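PDB 4INZ: soluble epoxide hydrolase, which is a soluble, single-chain member of the alpha/beta hydrolase superfamily, built on a mostly parallel sheet wrapped in helices. Local coordinates for residues D71-N76 and V93-Q98; S86-V91 and Y220-I225; P247-W252 and N295-N300; E262-I267 and V276-E281. The protein carries 1 engineered substitution. All blocks are in the same frame, centred on the assembly; numbering follows the deposited sequence.

Interaction 1: D71-N76 and V93-Q98; sequences DLRGYN and VEDIRQ
Arg73 and Asp95 mark the nearest approach of the two backbones, with their CA atoms 8.5 Å apart; the arginine belongs to a type II beta turn running from Leu72 to Tyr75, the aspartate to helix 89-102. A salt bridge spans the gap. Arg73 grips Asp95 side-on: NE gives an almost straight bond of 2.8 Å to OD2 (171° at the hydrogen), while NH2 reaches OD1 at 2.9 Å. Both oxygens answer with their syn lone pairs, and the guanidinium and carboxylate planes are only 19° apart, so the two ions form a nearly coplanar pair held by two hydrogen bonds. The arginine gets there by a first torsion of 59°, which sets CG between the backbone N and the carbonyl carbon, and by a bend at its third torsion. A water completes the bridge, accepting from Arg73 N at 2.9 Å and donating to Asp95 OD2 at 2.7 Å, which ties the turn's backbone to the same carboxylate. OD1 has a further donor in Asn26 ND2, so both oxygens of this buried group are satisfied twice. Val28 and Leu30 of strand 28-36 pack on the Arg73 side chain, Tyr219 of helix 213-220 touches Leu72, and helix 115-126 meets the helical partner through Ile119 against Ile96.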
# COMPACT_ATOMS: atom_id res chain seq x y z
N ASP A 71 5.00 -9.34 1.73
CA ASP A 71 6.02 -8.56 1.04
C ASP A 71 5.71 -8.62 -0.45
O ASP A 71 5.77 -9.70 -1.05
CB ASP A 71 7.43 -9.12 1.28
CG ASP A 71 7.93 -8.88 2.71
OD1 ASP A 71 7.50 -7.89 3.36
OD2 ASP A 71 8.78 -9.67 3.16
N LEU A 72 5.35 -7.48 -1.04
CA LEU A 72 5.03 -7.44 -2.47
C LEU A 72 6.21 -7.91 -3.32
O LEU A 72 7.36 -7.81 -2.90
CB LEU A 72 4.61 -6.03 -2.88
CG LEU A 72 3.37 -5.47 -2.19
CD1 LEU A 72 3.11 -4.04 -2.67
CD2 LEU A 72 2.15 -6.36 -2.45
N ARG A 73 5.93 -8.40 -4.52
CA ARG A 73 7.01 -8.87 -5.39
C ARG A 73 8.04 -7.77 -5.55
O ARG A 73 7.70 -6.59 -5.69
CB ARG A 73 6.49 -9.35 -6.75
CG ARG A 73 5.72 -8.32 -7.57
CD ARG A 73 5.44 -8.82 -8.99
NE ARG A 73 4.67 -10.06 -9.02
CZ ARG A 73 4.82 -11.01 -9.93
NH1 ARG A 73 5.72 -10.87 -10.90
NH2 ARG A 73 4.07 -12.11 -9.89
N GLY A 74 9.31 -8.16 -5.49
CA GLY A 74 10.40 -7.20 -5.60
C GLY A 74 10.89 -6.68 -4.26
O GLY A 74 11.99 -6.16 -4.18
N TYR A 75 10.07 -6.82 -3.22
CA TYR A 75 10.38 -6.27 -1.89
C TYR A 75 10.95 -7.29 -0.90
O TYR A 75 10.50 -8.44 -0.85
CB TYR A 75 9.13 -5.67 -1.26
CG TYR A 75 8.74 -4.30 -1.77
CD1 TYR A 75 8.04 -4.16 -2.96
CD2 TYR A 75 9.05 -3.15 -1.04
CE1 TYR A 75 7.66 -2.90 -3.42
CE2 TYR A 75 8.67 -1.90 -1.49
CZ TYR A 75 7.99 -1.78 -2.68
OH TYR A 75 7.61 -0.53 -3.13
N ASN A 76 11.91 -6.84 -0.10
CA ASN A 76 12.45 -7.64 1.00
C ASN A 76 12.83 -9.04 0.52
O ASN A 76 13.63 -9.19 -0.40
CB ASN A 76 11.45 -7.69 2.16
CG ASN A 76 12.06 -8.25 3.44
OD1 ASN A 76 13.25 -8.11 3.69
ND2 ASN A 76 11.23 -8.91 4.25
N VAL A 93 -2.39 -7.73 -9.14
CA VAL A 93 -3.73 -8.10 -8.71
C VAL A 93 -3.89 -9.62 -8.61
O VAL A 93 -4.53 -10.13 -7.69
CB VAL A 93 -4.82 -7.51 -9.65
CG1 VAL A 93 -6.17 -8.19 -9.43
CG2 VAL A 93 -4.94 -6.00 -9.44
N GLU A 94 -3.30 -10.34 -9.56
CA GLU A 94 -3.34 -11.80 -9.53
C GLU A 94 -2.54 -12.36 -8.36
O GLU A 94 -2.92 -13.37 -7.76
CB GLU A 94 -2.86 -12.40 -10.86
CG GLU A 94 -2.78 -13.92 -10.86
CD GLU A 94 -4.15 -14.61 -10.93
OE1 GLU A 94 -5.18 -13.91 -10.94
OE2 GLU A 94 -4.17 -15.86 -10.98
N ASP A 95 -1.44 -11.70 -8.01
CA ASP A 95 -0.68 -12.08 -6.82
C ASP A 95 -1.63 -12.14 -5.64
O ASP A 95 -1.66 -13.11 -4.89
CB ASP A 95 0.43 -11.08 -6.51
CG ASP A 95 1.67 -11.28 -7.37
OD1 ASP A 95 1.71 -12.25 -8.15
OD2 ASP A 95 2.60 -10.45 -7.25
N ILE A 96 -2.41 -11.07 -5.48
CA ILE A 96 -3.27 -10.95 -4.31
C ILE A 96 -4.36 -12.01 -4.33
O ILE A 96 -4.66 -12.61 -3.30
CB ILE A 96 -3.90 -9.54 -4.21
CG1 ILE A 96 -2.80 -8.47 -4.20
CG2 ILE A 96 -4.76 -9.43 -2.95
CD1 ILE A 96 -1.72 -8.68 -3.15
N ARG A 97 -4.92 -12.26 -5.50
CA ARG A 97 -5.95 -13.29 -5.62
C ARG A 97 -5.42 -14.65 -5.19
O ARG A 97 -6.08 -15.37 -4.43
CB ARG A 97 -6.48 -13.37 -7.05
CG ARG A 97 -7.81 -14.07 -7.17
CD ARG A 97 -8.14 -14.39 -8.62
NE ARG A 97 -7.18 -15.32 -9.21
CZ ARG A 97 -7.21 -16.64 -9.03
NH1 ARG A 97 -8.16 -17.18 -8.28
NH2 ARG A 97 -6.30 -17.41 -9.60
N GLN A 98 -4.23 -15.01 -5.66
CA GLN A 98 -3.66 -16.33 -5.38
C GLN A 98 -3.18 -16.44 -3.93
O GLN A 98 -3.19 -17.52 -3.35
CB GLN A 98 -2.53 -16.67 -6.35
CG GLN A 98 -2.96 -16.84 -7.80
CD GLN A 98 -1.92 -17.58 -8.64
OE1 GLN A 98 -1.07 -18.29 -8.11
NE2 GLN A 98 -1.98 -17.39 -9.95
O HOH W 1 3.15 -8.97 -5.01

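Interaction 2: S86-V91 and Y220-I225; sequences SYEIDV and YRNLKI
Glu88 and Asn222 bring the two backbones to within 6.2 Å, CA to CA, where the residue just ahead of helix 89-102 meets the third residue of a type I beta turn spanning Tyr220 to Leu223. Their side chains meet as stacked flat groups. The glutamate bends at its second torsion (-84°), which folds the carboxylate back over the asparagine amide, the two planes 18° apart; Glu88 CD lies 3.3 Å from Asn222 CG, and Glu88 OE1 rests 3.5 Å from Asn222 CB. Glu88 OE2 also comes within 2.9 Å of Asn222 OD1, but as two acceptors they form no hydrogen bond, and the approach would be unfavourable on its own. The amide's rotation is probably fixed through its nitrogen. Asn222 ND2 donates to Leu84 O, just before the segment, and makes a weak bond of 3.3 Å to Tyr87 O, so the nitrogen faces backbone carbonyls and the oxygen is turned toward the carboxylate. Positive charge stands nearby: Lys224 NZ is 4.5 Å from Glu88 OE2, too far for a salt bridge yet perhaps near enough to offset the gathering of oxygens, and it binds Asn222 O weakly at 3.1 Å. Tyr87 directs its hydroxyl to Ser215 of helix 213-220. The helices between strands 131-137 and 248-253 probably correspond to the cap domain that epoxide hydrolases of this fold carry, and the arrangement is consistent with a cap-to-core junction, the probable cap loop 220-225 leaning on the start of a core helix.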
# COMPACT_ATOMS: atom_id res chain seq x y z
N SER A 86 6.70 -7.61 -15.36
CA SER A 86 6.49 -8.40 -14.14
C SER A 86 5.87 -7.59 -13.01
O SER A 86 5.53 -8.14 -11.96
CB SER A 86 7.81 -9.01 -13.68
OG SER A 86 8.32 -9.90 -14.66
N TYR A 87 5.73 -6.28 -13.23
CA TYR A 87 5.25 -5.38 -12.18
C TYR A 87 4.04 -4.56 -12.63
O TYR A 87 3.73 -3.52 -12.05
CB TYR A 87 6.37 -4.47 -11.71
CG TYR A 87 7.54 -5.27 -11.17
CD1 TYR A 87 7.55 -5.73 -9.86
CD2 TYR A 87 8.60 -5.62 -12.00
CE1 TYR A 87 8.61 -6.48 -9.37
CE2 TYR A 87 9.65 -6.38 -11.52
CZ TYR A 87 9.65 -6.81 -10.21
OH TYR A 87 10.70 -7.57 -9.74
N GLU A 88 3.36 -5.05 -13.66
CA GLU A 88 2.12 -4.44 -14.14
C GLU A 88 0.94 -4.77 -13.23
O GLU A 88 0.91 -5.82 -12.59
CB GLU A 88 1.82 -4.92 -15.56
CG GLU A 88 2.80 -4.41 -16.59
CD GLU A 88 2.44 -3.02 -17.09
OE1 GLU A 88 1.47 -2.43 -16.57
OE2 GLU A 88 3.13 -2.51 -18.01
N ILE A 89 -0.05 -3.88 -13.20
CA ILE A 89 -1.18 -4.01 -12.29
C ILE A 89 -1.91 -5.37 -12.36
O ILE A 89 -2.27 -5.92 -11.34
CB ILE A 89 -2.20 -2.86 -12.48
CG1 ILE A 89 -3.29 -2.91 -11.40
CG2 ILE A 89 -2.80 -2.89 -13.89
CD1 ILE A 89 -2.79 -2.61 -9.98
N ASP A 90 -2.10 -5.91 -13.57
CA ASP A 90 -2.81 -7.18 -13.67
C ASP A 90 -2.05 -8.30 -12.96
O ASP A 90 -2.65 -9.20 -12.37
CB ASP A 90 -3.05 -7.57 -15.14
CG ASP A 90 -4.10 -6.69 -15.81
OD1 ASP A 90 -4.78 -5.91 -15.12
OD2 ASP A 90 -4.26 -6.81 -17.05
N VAL A 91 -0.72 -8.23 -13.03
CA VAL A 91 0.13 -9.23 -12.38
C VAL A 91 0.01 -9.10 -10.87
O VAL A 91 -0.18 -10.09 -10.16
CB VAL A 91 1.60 -9.07 -12.79
CG1 VAL A 91 2.46 -10.12 -12.08
CG2 VAL A 91 1.73 -9.21 -14.30
N TYR A 220 6.42 1.94 -10.62
CA TYR A 220 6.13 3.30 -11.06
C TYR A 220 6.29 3.47 -12.57
O TYR A 220 5.63 4.31 -13.19
CB TYR A 220 7.04 4.31 -10.35
CG TYR A 220 6.77 4.48 -8.88
CD1 TYR A 220 5.93 5.49 -8.42
CD2 TYR A 220 7.37 3.64 -7.94
CE1 TYR A 220 5.68 5.64 -7.06
CE2 TYR A 220 7.12 3.79 -6.59
CZ TYR A 220 6.28 4.80 -6.15
OH TYR A 220 6.03 4.95 -4.81
N ARG A 221 7.16 2.66 -13.15
CA ARG A 221 7.50 2.82 -14.56
C ARG A 221 6.46 2.22 -15.50
O ARG A 221 6.61 2.28 -16.72
CB ARG A 221 8.91 2.26 -14.82
CG ARG A 221 9.96 3.13 -14.16
CD ARG A 221 11.33 2.49 -14.05
NE ARG A 221 12.26 3.45 -13.47
CZ ARG A 221 13.55 3.22 -13.24
NH1 ARG A 221 14.08 2.04 -13.54
NH2 ARG A 221 14.30 4.17 -12.71
N ASN A 222 5.40 1.66 -14.91
CA ASN A 222 4.25 1.19 -15.67
C ASN A 222 3.05 2.12 -15.54
O ASN A 222 2.04 1.92 -16.21
CB ASN A 222 3.85 -0.22 -15.23
CG ASN A 222 4.85 -1.27 -15.65
OD1 ASN A 222 5.42 -1.19 -16.74
ND2 ASN A 222 5.07 -2.26 -14.80
N LEU A 223 3.16 3.13 -14.68
CA LEU A 223 2.05 4.05 -14.46
C LEU A 223 1.68 4.81 -15.73
O LEU A 223 2.55 5.26 -16.47
CB LEU A 223 2.37 5.03 -13.33
CG LEU A 223 2.47 4.42 -11.93
CD1 LEU A 223 2.99 5.44 -10.93
CD2 LEU A 223 1.11 3.88 -11.50
N LYS A 224 0.38 4.95 -15.96
CA LYS A 224 -0.11 5.67 -17.13
C LYS A 224 -0.79 6.95 -16.68
O LYS A 224 -2.02 7.06 -16.70
CB LYS A 224 -1.08 4.79 -17.93
CG LYS A 224 -0.45 3.51 -18.47
CD LYS A 224 0.64 3.83 -19.49
CE LYS A 224 1.94 3.07 -19.19
NZ LYS A 224 1.79 1.59 -19.26
N ILE A 225 0.01 7.91 -16.25
CA ILE A 225 -0.51 9.15 -15.69
C ILE A 225 0.28 10.34 -16.18
O ILE A 225 0.31 11.38 -15.53
CB ILE A 225 -0.46 9.14 -14.14
CG1 ILE A 225 0.99 9.04 -13.65
CG2 ILE A 225 -1.31 8.01 -13.59
CD1 ILE A 225 1.14 9.17 -12.14

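Interaction 3: P247-W252 and N295-N300; sequences PVQIIW and NNVMWN
Ile251 and Val297 meet tip to tip where helix 291-303 lies against one face of the central sheet, a helix-on-sheet layer of the alpha/beta hydrolase fold. The segment axes of strand 248-252 and helix 295-300 run almost antiparallel, at 168°, and approach to 9.7 Å. Alternation along the strand turns Gln249 and Ile251 to the helix and Ile250 to the other face. The tight part is apolar. Ile251 CD1 lies 3.6 Å from Met298 CG, the two side chains crossing at about a right angle, and 4.0 Å from Val297 CG1. The isoleucine extends outward because its second torsion is 177°, which carries CD1 across the gap. Phe61 of helix 55-61 and Ile135 of strand 131-137 close around Met298, whereas His277 of the edge strand flanks Val297. Toward Asn300, which is exposed, the contact loosens: in place of direct packing, a water donates to Gln249 OE1 at 2.8 Å and accepts from Asn300 ND2 at 2.9 Å. Gln249 stands at the boundary of the two regimes, since Val297 CG1 rests against its amide, 3.7 Å from NE2. That nitrogen nonetheless has a polar partner: bent at its second torsion, the glutamine turns forward along its own strand, so that NE2 donates to the O of the next residue, Ile250, at 3.0 Å, from above the carbonyl plane.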
# COMPACT_ATOMS: atom_id res chain seq x y z
N PRO A 247 -18.24 -2.69 2.63
CA PRO A 247 -17.93 -1.71 3.67
C PRO A 247 -16.46 -1.32 3.63
O PRO A 247 -15.59 -2.20 3.55
CB PRO A 247 -18.24 -2.46 4.97
CG PRO A 247 -19.11 -3.61 4.56
CD PRO A 247 -18.63 -3.99 3.20
N VAL A 248 -16.19 -0.02 3.68
CA VAL A 248 -14.83 0.49 3.59
C VAL A 248 -14.55 1.50 4.70
O VAL A 248 -15.41 2.33 5.03
CB VAL A 248 -14.56 1.17 2.23
CG1 VAL A 248 -13.15 1.73 2.18
CG2 VAL A 248 -14.78 0.19 1.09
N GLN A 249 -13.35 1.42 5.26
CA GLN A 249 -12.87 2.40 6.23
C GLN A 249 -11.60 3.03 5.69
O GLN A 249 -10.66 2.32 5.33
CB GLN A 249 -12.54 1.73 7.56
CG GLN A 249 -11.86 2.68 8.55
CD GLN A 249 -12.84 3.62 9.23
OE1 GLN A 249 -13.87 3.19 9.75
NE2 GLN A 249 -12.53 4.91 9.23
N ILE A 250 -11.57 4.37 5.65
CA ILE A 250 -10.35 5.10 5.33
C ILE A 250 -9.74 5.62 6.63
O ILE A 250 -10.45 6.14 7.49
CB ILE A 250 -10.64 6.34 4.47
CG1 ILE A 250 -11.43 5.98 3.21
CG2 ILE A 250 -9.35 7.08 4.16
CD1 ILE A 250 -10.88 4.82 2.46
N ILE A 251 -8.42 5.47 6.76
CA ILE A 251 -7.68 6.03 7.90
C ILE A 251 -6.53 6.84 7.33
O ILE A 251 -5.61 6.28 6.74
CB ILE A 251 -7.15 4.92 8.83
CG1 ILE A 251 -8.33 4.04 9.29
CG2 ILE A 251 -6.43 5.53 10.03
CD1 ILE A 251 -7.93 2.85 10.15
N TRP A 252 -6.60 8.16 7.49
CA TRP A 252 -5.85 9.06 6.62
C TRP A 252 -5.05 10.08 7.41
O TRP A 252 -5.62 10.82 8.21
CB TRP A 252 -6.83 9.81 5.72
CG TRP A 252 -6.18 10.59 4.62
CD1 TRP A 252 -5.68 11.86 4.70
CD2 TRP A 252 -5.98 10.16 3.27
NE1 TRP A 252 -5.17 12.24 3.48
CE2 TRP A 252 -5.34 11.21 2.58
CE3 TRP A 252 -6.27 8.98 2.58
CZ2 TRP A 252 -5.00 11.12 1.24
CZ3 TRP A 252 -5.94 8.90 1.24
CH2 TRP A 252 -5.30 9.96 0.58
N ASN A 295 -5.52 1.66 15.61
CA ASN A 295 -6.06 0.37 16.02
C ASN A 295 -7.47 0.50 16.57
O ASN A 295 -8.33 -0.35 16.31
CB ASN A 295 -5.14 -0.32 17.03
CG ASN A 295 -3.88 -0.87 16.37
OD1 ASN A 295 -3.78 -0.93 15.14
ND2 ASN A 295 -2.91 -1.29 17.19
N ASN A 296 -7.73 1.57 17.31
CA ASN A 296 -9.06 1.75 17.88
C ASN A 296 -10.10 2.04 16.81
O ASN A 296 -11.26 1.62 16.93
CB ASN A 296 -9.05 2.82 18.97
CG ASN A 296 -8.43 2.32 20.26
OD1 ASN A 296 -8.37 1.11 20.50
ND2 ASN A 296 -7.98 3.24 21.11
N VAL A 297 -9.70 2.76 15.77
CA VAL A 297 -10.59 3.04 14.65
C VAL A 297 -10.87 1.76 13.85
O VAL A 297 -12.00 1.50 13.44
CB VAL A 297 -10.02 4.14 13.72
CG1 VAL A 297 -10.87 4.27 12.45
CG2 VAL A 297 -9.96 5.48 14.47
N MET A 298 -9.83 0.95 13.66
CA MET A 298 -10.01 -0.33 12.97
C MET A 298 -11.01 -1.20 13.73
O MET A 298 -11.93 -1.74 13.12
CB MET A 298 -8.68 -1.06 12.78
CG MET A 298 -7.75 -0.35 11.80
SD MET A 298 -6.12 -1.12 11.68
CE MET A 298 -6.55 -2.74 11.05
N TRP A 299 -10.84 -1.32 15.04
CA TRP A 299 -11.79 -2.08 15.85
C TRP A 299 -13.20 -1.52 15.70
O TRP A 299 -14.18 -2.27 15.54
CB TRP A 299 -11.41 -2.06 17.33
CG TRP A 299 -10.41 -3.11 17.71
CD1 TRP A 299 -9.19 -2.92 18.29
CD2 TRP A 299 -10.54 -4.52 17.52
NE1 TRP A 299 -8.56 -4.12 18.48
CE2 TRP A 299 -9.37 -5.12 18.02
CE3 TRP A 299 -11.54 -5.34 16.98
CZ2 TRP A 299 -9.16 -6.51 17.99
CZ3 TRP A 299 -11.34 -6.72 16.96
CH2 TRP A 299 -10.16 -7.28 17.47
N ASN A 300 -13.31 -0.20 15.78
CA ASN A 300 -14.62 0.43 15.68
C ASN A 300 -15.32 0.03 14.38
O ASN A 300 -16.50 -0.33 14.37
CB ASN A 300 -14.48 1.95 15.77
CG ASN A 300 -15.81 2.64 15.88
OD1 ASN A 300 -16.46 2.60 16.93
ND2 ASN A 300 -16.23 3.29 14.79
O HOH W 2 -15.28 3.80 12.09

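Interaction 4: E262-I267 and V276-E281; sequences ENLDGI and VHRLAE
Leu264 makes a small surface contact with Val276 and Arg278, laying the loop that joins strands 248-253 and 274-279 against the outermost strand of the alpha/beta hydrolase sheet. The two strands are parallel neighbours, so the chain between them has to cross back over the sheet, and residues 262-267 form part of that crossover. Its backbone keeps a distance from the strand: the nearest CA atoms, those of Leu264 and Val276, are 8.4 Å apart, and no hydrogen bond spans the gap. The leucine fills it. Val276 and Arg278, two residues apart on the strand, both point to the loop, while His277 between them points away; Leu264 CD1 settles against this pair, 3.8 Å from Val276 CG1. Trp252 of the next strand also touches Leu264, so the leucine bears on two strands of the sheet. The end of a 3-10 segment, with Asp265 N bonded to Glu262 O at 3.0 Å, runs into a type II turn that starts at Leu264 and ends at Ile267, in which Gly266 takes a positive phi. Helix 142-151 also bonds to the loop, Thr144 OG1 to Asn263 O and Arg147 NH2 to Asp265 O. Asp265 OD1 and Arg278 NH1 are opposite charges 4.6 Å apart, beyond a salt bridge. Extended from CG to NE, the arginine comes at Leu264 from the opposite direction and meets the methyl obliquely with its guanidinium: NE lies 3.8 Å from Leu264 CD1, and NH1 the same distance from Leu264 CB.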
# COMPACT_ATOMS: atom_id res chain seq x y z
N GLU A 262 -7.77 16.36 -0.62
CA GLU A 262 -8.89 16.38 -1.57
C GLU A 262 -9.14 15.02 -2.23
O GLU A 262 -10.18 14.82 -2.86
CB GLU A 262 -8.70 17.46 -2.63
CG GLU A 262 -8.82 18.88 -2.11
CD GLU A 262 -7.57 19.36 -1.41
OE1 GLU A 262 -6.51 18.72 -1.56
OE2 GLU A 262 -7.64 20.39 -0.70
N ASN A 263 -8.20 14.09 -2.09
CA ASN A 263 -8.42 12.74 -2.59
C ASN A 263 -9.65 12.11 -1.97
O ASN A 263 -10.24 11.18 -2.52
CB ASN A 263 -7.19 11.86 -2.33
CG ASN A 263 -6.07 12.12 -3.31
OD1 ASN A 263 -6.09 11.60 -4.42
ND2 ASN A 263 -5.11 12.95 -2.92
N LEU A 264 -10.06 12.64 -0.81
CA LEU A 264 -11.19 12.08 -0.08
C LEU A 264 -12.51 12.76 -0.41
O LEU A 264 -13.57 12.26 -0.04
CB LEU A 264 -10.93 12.16 1.42
CG LEU A 264 -9.68 11.38 1.84
CD1 LEU A 264 -9.57 11.38 3.35
CD2 LEU A 264 -9.78 9.96 1.31
N ASP A 265 -12.44 13.90 -1.08
CA ASP A 265 -13.64 14.63 -1.46
C ASP A 265 -14.56 13.79 -2.34
O ASP A 265 -14.14 13.28 -3.39
CB ASP A 265 -13.29 15.93 -2.20
CG ASP A 265 -12.56 16.93 -1.32
OD1 ASP A 265 -12.55 16.76 -0.09
OD2 ASP A 265 -12.00 17.90 -1.88
N GLY A 266 -15.81 13.63 -1.91
CA GLY A 266 -16.81 12.94 -2.70
C GLY A 266 -16.52 11.48 -2.94
O GLY A 266 -17.07 10.87 -3.86
N ILE A 267 -15.65 10.90 -2.13
CA ILE A 267 -15.30 9.49 -2.30
C ILE A 267 -16.54 8.60 -2.11
O ILE A 267 -16.62 7.52 -2.70
CB ILE A 267 -14.13 9.08 -1.36
CG1 ILE A 267 -13.58 7.71 -1.76
CG2 ILE A 267 -14.56 9.11 0.10
CD1 ILE A 267 -12.21 7.44 -1.18
N VAL A 276 -14.70 7.56 7.12
CA VAL A 276 -13.40 8.21 6.99
C VAL A 276 -12.95 8.75 8.34
O VAL A 276 -13.71 9.44 9.02
CB VAL A 276 -13.46 9.39 6.01
CG1 VAL A 276 -12.10 10.06 5.92
CG2 VAL A 276 -13.92 8.93 4.63
N HIS A 277 -11.72 8.43 8.72
CA HIS A 277 -11.11 8.97 9.94
C HIS A 277 -9.83 9.68 9.54
O HIS A 277 -8.95 9.06 8.94
CB HIS A 277 -10.77 7.86 10.93
CG HIS A 277 -10.33 8.35 12.27
ND1 HIS A 277 -9.02 8.66 12.57
CD2 HIS A 277 -11.04 8.60 13.39
CE1 HIS A 277 -8.94 9.07 13.82
NE2 HIS A 277 -10.16 9.05 14.34
N ARG A 278 -9.72 10.96 9.88
CA ARG A 278 -8.55 11.74 9.51
C ARG A 278 -7.72 12.08 10.74
O ARG A 278 -8.25 12.61 11.72
CB ARG A 278 -8.98 13.04 8.83
CG ARG A 278 -9.70 12.86 7.51
CD ARG A 278 -10.20 14.21 7.04
NE ARG A 278 -10.39 14.28 5.60
CZ ARG A 278 -9.89 15.25 4.83
NH1 ARG A 278 -10.10 15.23 3.52
NH2 ARG A 278 -9.17 16.23 5.38
N LEU A 279 -6.42 11.80 10.69
CA LEU A 279 -5.53 12.11 11.80
C LEU A 279 -4.81 13.42 11.53
O LEU A 279 -4.07 13.54 10.55
CB LEU A 279 -4.50 11.00 12.00
CG LEU A 279 -5.04 9.62 12.36
CD1 LEU A 279 -5.47 8.84 11.13
CD2 LEU A 279 -3.98 8.85 13.12
N ALA A 280 -5.03 14.41 12.39
CA ALA A 280 -4.39 15.70 12.22
C ALA A 280 -2.88 15.63 12.44
O ALA A 280 -2.12 16.39 11.83
CB ALA A 280 -5.01 16.74 13.15
N GLU A 281 -2.44 14.71 13.29
CA GLU A 281 -1.03 14.66 13.68
C GLU A 281 -0.27 13.48 13.08
O GLU A 281 0.77 13.07 13.60
CB GLU A 281 -0.90 14.64 15.21
CG GLU A 281 -1.62 15.78 15.92
CD GLU A 281 -0.97 17.13 15.68
OE1 GLU A 281 0.10 17.16 15.02
OE2 GLU A 281 -1.52 18.15 16.14

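In the fold
Two pairs of contacts emerge. Interactions 1 and 2 share helix 89-102, and their centres are 13 Å apart; Arg73 CZ packs 3.3 Å from Val91 CG1, so the arginine of one lies against the helix start used by the other. Interactions 3 and 4 each use one of two neighbouring parallel strands, 248-253 and 274-279, with centres 12 Å apart. There Trp252 O and Leu279 N are 2.8 Å apart, a probable hydrogen bond, and Val297 CG2 rests on His277 CD2, which joins the buried helix layer to the edge strand. Between the pairs nothing touches: centres of interactions 1 and 4 are about 27 Å apart, on opposite sides of the chain's centre, and the central sheet links these distant regions.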